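Local coordinates for protein alpha-acetolactate decarboxylase (Bacillus subtilis subsp. spizizenii, PDB 6J3D) that probably converts (2S)-2-acetolactate into (R)-acetoin and carbon dioxide as a zinc-dependent lyase, a step on the route from pyruvate to butane-2,3-diol, at residues A[46-51]-A[95-100]; A[103-108]-A[222-227]. All coordinates share one frame; numbering follows the deposited sequence.

Contact 1. Residues A[46-51]-A[95-100]; sequences FELSEI and PFCSFT
The first torsions of Phe-46 and Phe-99 bring their two rings together. Phe-46 swings CG opposite its own N (chi1 179°), and Phe-99 turns CG away from its carbonyl carbon (chi1 -52°). The side chains slide past each other in opposite directions and meet through one ring corner each, Phe-46 CE2 lying 3.6 Å from Phe-99 CE2. The ring planes are inclined by 32° with centroids 5.9 Å apart, so the pair is oblique. Ile-51 and Leu-48 both cross the Phe-99 side chain at about a right angle. Ile-51 CG1 comes obliquely to the ring, and CG1 and CD1 of Ile-51 are each 3.7 Å from Phe-99 CE1. Leu-48 comes in at the ring edge, near its plane, with CD2 4.0 Å from Phe-99 CZ. This is a buried apolar cluster joining segment 46-51, where strand 46-47 runs into a short 3-10 segment at 48-50, to strand 97-100, which pairs with strands 27-31 and 57-61. No hydrogen bond links the two segments. Cys-97 adds a sulfur-aromatic contact, oblique to the Phe-46 ring, with SG 4.0 Å from Phe-46 CD2. Val-31 on the neighbouring strand 27-31 touches both Phe-46 and Cys-97. The zinc ion, held by His-197, His-199 and His-210, lies about 9 Å from the Cys-97 side chain.

Contact 2. Residues A[103-108]-A[222-227]; sequences TPDMTH and TISQKM
Met-106 and Ile-223 exchange two backbone hydrogen bonds as an antiparallel hydrogen-bonded pair, and a classic beta bulge sits beside them. In the bulge, Asp-105 and Met-106 both face Ile-223. Ile-223 O accepts from Met-106 N at 3.1 Å, in the carbonyl plane, and takes a weak second bond from Asp-105 N. Ile-223 N gives the return bond to Met-106 O. An inverse gamma turn centred on Pro-104 leads into the bulge. Before it, Thr-103 N donates to Ser-224 OG at 3.1 Å, a fairly straight bond (161°). Ser-224 holds OG opposite its own N (chi1 -174°), which puts it where the N-H of Thr-103 can reach it. With an alanine here the OG would be gone, and Thr-103 N would probably lose its acceptor, with the start of the turn less firmly tied to strand 222-226. The Asp-105 carboxylate bends back to the partner strand. Its OD2 takes Gln-225 N at 2.9 Å on the anti side, 20° out of the carboxylate plane. Water 1 also donates to OD2 and to Gln-225 O, and bonds to Thr-103 OG1. Lys-226 NZ reaches this water weakly; its stronger partner is Phe-101 O. Lys-226 NZ is 5.6 Å from Asp-105 OD2, too far for a salt bridge. Gln-225 packs on Phe-240 of the second subunit. On the face opposite the Met-106 and Ile-223 side chains, Thr-107 and Thr-222 lie side by side, pointing the same way, and Thr-222 CG2 meets Thr-107 OG1 at 3.7 Å.

In the fold
From the N terminus, strand 27-31 comes first and later pairs with both 97-100 and 219-232. Contact 1 then closes a loop of 43 residues, about half of it strand, between 46-51 and 95-100. The same loop is also closed by backbone pairing, since strand 46-47 pairs with 93-94 just before strand 97-100. Soon after, the chain enters 103-108, which opens contact 2. That contact closes a much longer loop of 113 residues at 222-227, and lays strand 106-110 along strand 219-232. The two loops therefore run in series, neither nested nor crossed. Their centres are about 21 Å apart, yet they touch where Thr-100 packs against the Lys-226 side chain.

Contact 1. Residues A[46-51]-A[95-100]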
loop_
_atom_site.group_PDB
_atom_site.type_symbol
_atom_site.label_atom_id
_atom_site.label_comp_id
_atom_site.label_asym_id
_atom_site.label_seq_id
_atom_site.Cartn_x
_atom_site.Cartn_y
_atom_site.Cartn_z
ATOM N N PHE A 46 1.847 8.124 16.120
ATOM C CA PHE A 46 0.631 8.734 15.592
ATOM C C PHE A 46 -0.257 9.217 16.738
ATOM O O PHE A 46 -0.670 8.425 17.592
ATOM C CB PHE A 46 -0.116 7.784 14.660
ATOM C CG PHE A 46 -1.374 8.371 14.119
ATOM C CD1 PHE A 46 -1.338 9.309 13.080
ATOM C CD2 PHE A 46 -2.612 8.014 14.652
ATOM C CE1 PHE A 46 -2.570 9.847 12.580
ATOM C CE2 PHE A 46 -3.796 8.539 14.152
ATOM C CZ PHE A 46 -3.773 9.481 13.145
ATOM N N GLU A 47 -0.512 10.516 16.754
ATOM C CA GLU A 47 -1.338 11.144 17.781
ATOM C C GLU A 47 -2.811 10.963 17.476
ATOM O O GLU A 47 -3.318 11.508 16.508
ATOM C CB GLU A 47 -1.022 12.640 17.812
ATOM C CG GLU A 47 0.406 12.932 18.265
ATOM C CD GLU A 47 0.567 13.057 19.781
ATOM O OE1 GLU A 47 -0.445 13.110 20.533
ATOM O OE2 GLU A 47 1.745 13.141 20.237
ATOM N N LEU A 48 -3.506 10.210 18.317
ATOM C CA LEU A 48 -4.943 9.954 18.095
ATOM C C LEU A 48 -5.827 11.208 18.263
ATOM O O LEU A 48 -6.974 11.212 17.788
ATOM C CB LEU A 48 -5.450 8.792 18.975
ATOM C CG LEU A 48 -4.766 7.458 18.602
ATOM C CD1 LEU A 48 -5.153 6.361 19.577
ATOM C CD2 LEU A 48 -5.127 7.046 17.196
ATOM N N SER A 49 -5.251 12.268 18.831
ATOM C CA SER A 49 -5.868 13.600 18.794
ATOM C C SER A 49 -6.092 14.062 17.353
ATOM O O SER A 49 -6.979 14.876 17.116
ATOM C CB SER A 49 -5.038 14.646 19.547
ATOM O OG SER A 49 -3.705 14.752 19.088
ATOM N N GLU A 50 -5.350 13.500 16.404
ATOM C CA GLU A 50 -5.483 13.843 14.988
ATOM C C GLU A 50 -6.603 13.111 14.262
ATOM O O GLU A 50 -6.852 13.395 13.102
ATOM C CB GLU A 50 -4.179 13.581 14.242
ATOM N N ILE A 51 -7.294 12.186 14.932
ATOM C CA ILE A 51 -8.271 11.366 14.255
ATOM C C ILE A 51 -9.232 12.167 13.363
ATOM O O ILE A 51 -9.443 11.782 12.213
ATOM C CB ILE A 51 -9.019 10.473 15.225
ATOM C CG1 ILE A 51 -8.145 9.295 15.638
ATOM C CG2 ILE A 51 -10.375 10.007 14.604
ATOM C CD1 ILE A 51 -8.716 8.416 16.721
ATOM N N PRO A 95 0.570 2.620 17.238
ATOM C CA PRO A 95 1.466 2.026 16.264
ATOM C C PRO A 95 0.788 1.434 15.035
ATOM O O PRO A 95 1.527 1.081 14.099
ATOM C CB PRO A 95 2.098 0.891 17.052
ATOM C CG PRO A 95 0.936 0.369 17.895
ATOM C CD PRO A 95 0.208 1.659 18.295
ATOM N N PHE A 96 -0.540 1.322 15.022
ATOM C CA PHE A 96 -1.215 0.667 13.931
ATOM C C PHE A 96 -2.688 0.942 14.030
ATOM O O PHE A 96 -3.309 0.584 15.036
ATOM C CB PHE A 96 -1.012 -0.855 13.981
ATOM C CG PHE A 96 -1.732 -1.603 12.868
ATOM C CD1 PHE A 96 -1.229 -1.567 11.576
ATOM C CD2 PHE A 96 -2.864 -2.334 13.098
ATOM C CE1 PHE A 96 -1.844 -2.235 10.519
ATOM C CE2 PHE A 96 -3.505 -3.021 12.014
ATOM C CZ PHE A 96 -2.972 -2.939 10.733
ATOM N N CYS A 97 -3.257 1.559 13.009
ATOM C CA CYS A 97 -4.679 1.825 12.993
ATOM C C CYS A 97 -5.087 2.255 11.598
ATOM O O CYS A 97 -4.256 2.499 10.750
ATOM C CB CYS A 97 -5.049 2.889 14.061
ATOM S SG CYS A 97 -4.085 4.352 14.078
ATOM N N SER A 98 -6.394 2.285 11.347
ATOM C CA SER A 98 -6.924 2.582 10.012
ATOM C C SER A 98 -8.199 3.409 10.197
ATOM O O SER A 98 -9.021 3.086 11.084
ATOM C CB SER A 98 -7.374 1.268 9.340
ATOM O OG SER A 98 -6.318 0.340 9.273
ATOM N N PHE A 99 -8.361 4.468 9.398
ATOM C CA PHE A 99 -9.515 5.344 9.509
ATOM C C PHE A 99 -10.146 5.658 8.187
ATOM O O PHE A 99 -9.486 5.651 7.139
ATOM C CB PHE A 99 -9.139 6.688 10.166
ATOM C CG PHE A 99 -8.429 6.528 11.447
ATOM C CD1 PHE A 99 -9.166 6.250 12.629
ATOM C CD2 PHE A 99 -7.055 6.583 11.509
ATOM C CE1 PHE A 99 -8.492 6.059 13.827
ATOM C CE2 PHE A 99 -6.390 6.423 12.738
ATOM C CZ PHE A 99 -7.118 6.129 13.887
ATOM N N THR A 100 -11.401 6.061 8.259
ATOM C CA THR A 100 -12.054 6.624 7.081
ATOM C C THR A 100 -13.213 7.534 7.487
ATOM O O THR A 100 -13.612 7.526 8.649
ATOM C CB THR A 100 -12.509 5.533 6.093
ATOM O OG1 THR A 100 -12.740 6.118 4.791
ATOM C CG2 THR A 100 -13.774 4.739 6.583
#

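Contact 2. Residues A[103-108]-A[222-227]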
loop_
_atom_site.group_PDB
_atom_site.type_symbol
_atom_site.label_atom_id
_atom_site.label_comp_id
_atom_site.label_asym_id
_atom_site.label_seq_id
_atom_site.Cartn_x
_atom_site.Cartn_y
_atom_site.Cartn_z
ATOM N N THR A 103 -19.263 6.579 4.598
ATOM C CA THR A 103 -20.498 6.944 3.888
ATOM C C THR A 103 -21.212 5.621 3.495
ATOM O O THR A 103 -20.570 4.700 2.984
ATOM C CB THR A 103 -20.211 7.851 2.681
ATOM O OG1 THR A 103 -19.184 7.279 1.853
ATOM C CG2 THR A 103 -19.692 9.233 3.139
ATOM N N PRO A 104 -22.518 5.507 3.752
ATOM C CA PRO A 104 -23.152 4.207 3.462
ATOM C C PRO A 104 -23.543 4.048 2.003
ATOM O O PRO A 104 -24.695 4.297 1.631
ATOM C CB PRO A 104 -24.386 4.223 4.367
ATOM C CG PRO A 104 -24.774 5.706 4.404
ATOM C CD PRO A 104 -23.433 6.413 4.472
ATOM N N ASP A 105 -22.639 3.520 1.196
ATOM C CA ASP A 105 -22.904 3.321 -0.212
ATOM C C ASP A 105 -23.817 2.110 -0.542
ATOM O O ASP A 105 -24.507 2.108 -1.578
ATOM C CB ASP A 105 -21.565 3.210 -0.956
ATOM C CG ASP A 105 -20.606 4.349 -0.597
ATOM O OD1 ASP A 105 -21.062 5.484 -0.277
ATOM O OD2 ASP A 105 -19.385 4.099 -0.584
ATOM N N MET A 106 -23.750 1.068 0.283
ATOM C CA MET A 106 -24.618 -0.102 0.176
ATOM C C MET A 106 -25.191 -0.398 1.551
ATOM O O MET A 106 -24.476 -0.267 2.557
ATOM C CB MET A 106 -23.832 -1.330 -0.302
ATOM C CG MET A 106 -23.274 -1.244 -1.728
ATOM S SD MET A 106 -21.842 -2.334 -2.060
ATOM C CE MET A 106 -20.459 -1.333 -1.526
ATOM N N THR A 107 -26.440 -0.831 1.578
ATOM C CA THR A 107 -27.104 -1.265 2.795
ATOM C C THR A 107 -27.764 -2.616 2.568
ATOM O O THR A 107 -28.336 -2.861 1.484
ATOM C CB THR A 107 -28.150 -0.258 3.243
ATOM O OG1 THR A 107 -27.531 1.041 3.383
ATOM C CG2 THR A 107 -28.732 -0.684 4.556
ATOM N N HIS A 108 -27.720 -3.484 3.573
ATOM C CA HIS A 108 -28.355 -4.813 3.476
ATOM C C HIS A 108 -28.848 -5.215 4.853
ATOM O O HIS A 108 -28.094 -5.123 5.818
ATOM C CB HIS A 108 -27.312 -5.825 2.954
ATOM C CG HIS A 108 -27.873 -7.180 2.668
ATOM N ND1 HIS A 108 -28.811 -7.406 1.681
ATOM C CD2 HIS A 108 -27.673 -8.373 3.279
ATOM C CE1 HIS A 108 -29.169 -8.679 1.703
ATOM N NE2 HIS A 108 -28.487 -9.290 2.659
ATOM N N THR A 222 -23.947 -1.914 6.576
ATOM C CA THR A 222 -23.611 -0.815 5.671
ATOM C C THR A 222 -22.175 -0.929 5.239
ATOM O O THR A 222 -21.324 -1.325 6.005
ATOM C CB THR A 222 -23.959 0.575 6.272
ATOM O OG1 THR A 222 -23.383 0.740 7.575
ATOM C CG2 THR A 222 -25.477 0.709 6.443
ATOM N N ILE A 223 -21.953 -0.624 3.964
ATOM C CA ILE A 223 -20.650 -0.742 3.313
ATOM C C ILE A 223 -20.315 0.567 2.617
ATOM O O ILE A 223 -21.130 1.163 1.890
ATOM C CB ILE A 223 -20.614 -1.892 2.314
ATOM C CG1 ILE A 223 -21.036 -3.188 2.984
ATOM C CG2 ILE A 223 -19.195 -2.044 1.660
ATOM C CD1 ILE A 223 -21.259 -4.319 2.049
ATOM N N SER A 224 -19.053 0.961 2.755
ATOM C CA SER A 224 -18.549 2.193 2.163
ATOM C C SER A 224 -17.308 1.848 1.292
ATOM O O SER A 224 -16.316 1.322 1.809
ATOM C CB SER A 224 -18.170 3.169 3.286
ATOM O OG SER A 224 -17.787 4.477 2.818
ATOM N N GLN A 225 -17.381 2.121 -0.014
ATOM C CA GLN A 225 -16.341 1.742 -0.963
ATOM C C GLN A 225 -15.270 2.803 -0.974
ATOM O O GLN A 225 -15.594 3.972 -1.091
ATOM C CB GLN A 225 -17.004 1.621 -2.363
ATOM C CG GLN A 225 -16.115 1.422 -3.523
ATOM C CD GLN A 225 -16.886 1.399 -4.857
ATOM O OE1 GLN A 225 -18.003 0.935 -4.892
ATOM N NE2 GLN A 225 -16.289 1.937 -5.930
ATOM N N LYS A 226 -13.987 2.421 -0.966
ATOM C CA LYS A 226 -12.876 3.371 -0.902
ATOM C C LYS A 226 -11.899 3.126 -2.026
ATOM O O LYS A 226 -11.519 1.966 -2.223
ATOM C CB LYS A 226 -12.157 3.274 0.425
ATOM C CG LYS A 226 -13.092 3.623 1.642
ATOM C CD LYS A 226 -13.629 5.022 1.555
ATOM C CE LYS A 226 -14.748 5.265 2.598
ATOM N NZ LYS A 226 -15.384 6.599 2.463
ATOM N N MET A 227 -11.516 4.195 -2.733
ATOM C CA MET A 227 -10.716 4.054 -3.971
ATOM C C MET A 227 -9.249 4.435 -3.726
ATOM O O MET A 227 -8.431 4.382 -4.643
ATOM C CB MET A 227 -11.269 4.965 -5.067
ATOM C CG MET A 227 -12.679 4.655 -5.482
ATOM S SD MET A 227 -12.834 2.942 -6.044
ATOM C CE MET A 227 -12.236 3.046 -7.713
HETATM O O HOH W 1 -17.357 5.933 -0.245
#